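Local coordinates for 2-(3-amino-3-carboxypropyl)histidine synthase (Pyrococcus horikoshii, PDB 3LZD), which catalyses the first step of diphthamide biosynthesis, transferring the 3-amino-3-carboxypropyl group of S-adenosyl-L-methionine to a histidine of translation elongation factor 2 using a [4Fe-4S] cluster, at residues R252-Q257 against V326-Y331. Sequence-based numbering, arbitrary orientation.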
loop_
_atom_site.group_PDB
_atom_site.type_symbol
_atom_site.label_atom_id
_atom_site.label_comp_id
_atom_site.label_asym_id
_atom_site.label_seq_id
_atom_site.Cartn_x
_atom_site.Cartn_y
_atom_site.Cartn_z
ATOM N N ARG A 252 31.549 -3.271 4.888
ATOM C CA ARG A 252 32.076 -4.047 3.771
ATOM C C ARG A 252 30.911 -4.508 2.910
ATOM O O ARG A 252 30.965 -4.425 1.679
ATOM C CB ARG A 252 32.864 -5.263 4.277
ATOM N N LYS A 253 29.853 -4.979 3.566
ATOM C CA LYS A 253 28.671 -5.457 2.864
ATOM C C LYS A 253 28.081 -4.366 1.982
ATOM O O LYS A 253 27.583 -4.647 0.893
ATOM C CB LYS A 253 27.620 -5.949 3.859
ATOM N N ARG A 254 28.127 -3.119 2.448
ATOM C CA ARG A 254 27.599 -2.021 1.649
ATOM C C ARG A 254 28.521 -1.771 0.453
ATOM O O ARG A 254 28.048 -1.564 -0.668
ATOM C CB ARG A 254 27.448 -0.735 2.485
ATOM C CG ARG A 254 26.429 -0.825 3.628
ATOM C CD ARG A 254 25.156 -1.571 3.213
ATOM N NE ARG A 254 24.394 -0.888 2.173
ATOM C CZ ARG A 254 23.442 -1.465 1.443
ATOM N NH1 ARG A 254 23.130 -2.743 1.634
ATOM N NH2 ARG A 254 22.798 -0.767 0.517
ATOM N N TRP A 255 29.833 -1.786 0.677
ATOM C CA TRP A 255 30.761 -1.588 -0.435
ATOM C C TRP A 255 30.444 -2.628 -1.503
ATOM O O TRP A 255 30.338 -2.305 -2.687
ATOM C CB TRP A 255 32.220 -1.732 0.013
ATOM C CG TRP A 255 32.713 -0.546 0.767
ATOM C CD1 TRP A 255 32.928 -0.457 2.111
ATOM C CD2 TRP A 255 32.982 0.757 0.230
ATOM N NE1 TRP A 255 33.310 0.822 2.448
ATOM C CE2 TRP A 255 33.350 1.588 1.312
ATOM C CE3 TRP A 255 32.945 1.303 -1.061
ATOM C CZ2 TRP A 255 33.680 2.939 1.145
ATOM C CZ3 TRP A 255 33.273 2.646 -1.228
ATOM C CH2 TRP A 255 33.635 3.449 -0.129
ATOM N N ALA A 256 30.271 -3.875 -1.071
ATOM C CA ALA A 256 29.944 -4.958 -1.987
ATOM C C ALA A 256 28.738 -4.535 -2.816
ATOM O O ALA A 256 28.802 -4.480 -4.043
ATOM C CB ALA A 256 29.625 -6.244 -1.204
ATOM N N GLN A 257 27.642 -4.223 -2.132
ATOM C CA GLN A 257 26.424 -3.803 -2.808
ATOM C C GLN A 257 26.706 -2.677 -3.796
ATOM O O GLN A 257 26.225 -2.706 -4.929
ATOM C CB GLN A 257 25.381 -3.358 -1.783
ATOM C CG GLN A 257 24.337 -4.423 -1.457
ATOM C CD GLN A 257 23.181 -4.416 -2.447
ATOM O OE1 GLN A 257 22.536 -3.382 -2.662
ATOM N NE2 GLN A 257 22.886 -5.570 -3.019
ATOM N N VAL A 326 15.064 0.204 4.690
ATOM C CA VAL A 326 14.742 -0.592 3.520
ATOM C C VAL A 326 15.997 -1.072 2.789
ATOM O O VAL A 326 16.191 -2.272 2.625
ATOM C CB VAL A 326 13.796 0.178 2.571
ATOM C CG1 VAL A 326 13.624 -0.577 1.256
ATOM C CG2 VAL A 326 12.434 0.349 3.257
ATOM N N PRO A 327 16.874 -0.158 2.350
ATOM C CA PRO A 327 18.052 -0.702 1.667
ATOM C C PRO A 327 19.171 -1.209 2.587
ATOM O O PRO A 327 19.939 -2.094 2.202
ATOM C CB PRO A 327 18.509 0.460 0.786
ATOM C CG PRO A 327 18.129 1.654 1.578
ATOM C CD PRO A 327 16.736 1.283 2.085
ATOM N N LEU A 328 19.254 -0.670 3.802
ATOM C CA LEU A 328 20.316 -1.058 4.737
ATOM C C LEU A 328 20.029 -2.252 5.646
ATOM O O LEU A 328 20.909 -2.699 6.382
ATOM C CB LEU A 328 20.707 0.137 5.619
ATOM C CG LEU A 328 21.220 1.391 4.899
ATOM C CD1 LEU A 328 21.491 2.503 5.926
ATOM C CD2 LEU A 328 22.480 1.051 4.112
ATOM N N ASP A 329 18.809 -2.770 5.617
ATOM C CA ASP A 329 18.496 -3.898 6.478
ATOM C C ASP A 329 17.608 -4.912 5.766
ATOM O O ASP A 329 16.705 -5.498 6.362
ATOM C CB ASP A 329 17.832 -3.389 7.764
ATOM C CG ASP A 329 17.795 -4.440 8.870
ATOM O OD1 ASP A 329 18.722 -5.282 8.939
ATOM O OD2 ASP A 329 16.844 -4.406 9.682
ATOM N N ASP A 330 17.878 -5.112 4.481
ATOM C CA ASP A 330 17.127 -6.061 3.669
ATOM C C ASP A 330 17.532 -7.504 3.995
ATOM O O ASP A 330 18.714 -7.831 4.067
ATOM C CB ASP A 330 17.365 -5.771 2.181
ATOM C CG ASP A 330 16.775 -6.842 1.269
ATOM O OD1 ASP A 330 15.633 -7.284 1.529
ATOM O OD2 ASP A 330 17.454 -7.227 0.287
ATOM N N TYR A 331 16.548 -8.367 4.193
ATOM C CA TYR A 331 16.842 -9.755 4.509
ATOM C C TYR A 331 17.101 -10.591 3.268
ATOM O O TYR A 331 17.495 -11.747 3.370
ATOM C CB TYR A 331 15.702 -10.354 5.328
ATOM C CG TYR A 331 15.728 -9.913 6.767
ATOM C CD1 TYR A 331 15.935 -10.834 7.793
ATOM C CD2 TYR A 331 15.598 -8.564 7.106
ATOM C CE1 TYR A 331 16.017 -10.425 9.123
ATOM C CE2 TYR A 331 15.679 -8.143 8.434
ATOM C CZ TYR A 331 15.890 -9.080 9.437
ATOM O OH TYR A 331 15.982 -8.677 10.753
HETATM O O HOH W 1 20.706 -4.033 0.316
#
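Just after the cluster ligand Cys323, the short helix 325-328 carries Pro327 and Leu328, and Arg254 of helix 248-261 reaches across to both. The pairing joins the helix leading into the four-stranded parallel sheet to the turn behind one cysteine of the iron-sulfur site; the Pro327 side chain lies about 9 Å from the cluster. The Arg254 side chain leaves the helix with CG anti to the carbonyl carbon (chi1 -64°), then bends at chi2 and chi3, which brings the guanidinium up against the partner. The Leu328 side chain crosses that of Arg254 at about a right angle and sets CD2 over one face of the guanidinium, 3.3 Å from NE. CB of Gln257, from the same helix as Arg254, lies over the opposite face, offset toward the rim. NH1 of Arg254 comes within 3.3 Å of Pro327 O, at too poor an angle to bond directly; a water in the guanidinium plane makes the link, accepting from NH1 at 3.0 Å and donating to Pro327 O at 2.8 Å. NE is salt-bridged to Glu343, and NH2 donates to Val338 O. A leucine in place of Arg254 would probably cost Glu343 this salt-bridge partner and the water the N-H it accepts from. With each guanidinium nitrogen given a polar partner, the buried group is probably held against rotation while the Leu328 methyl packs on its flat surface.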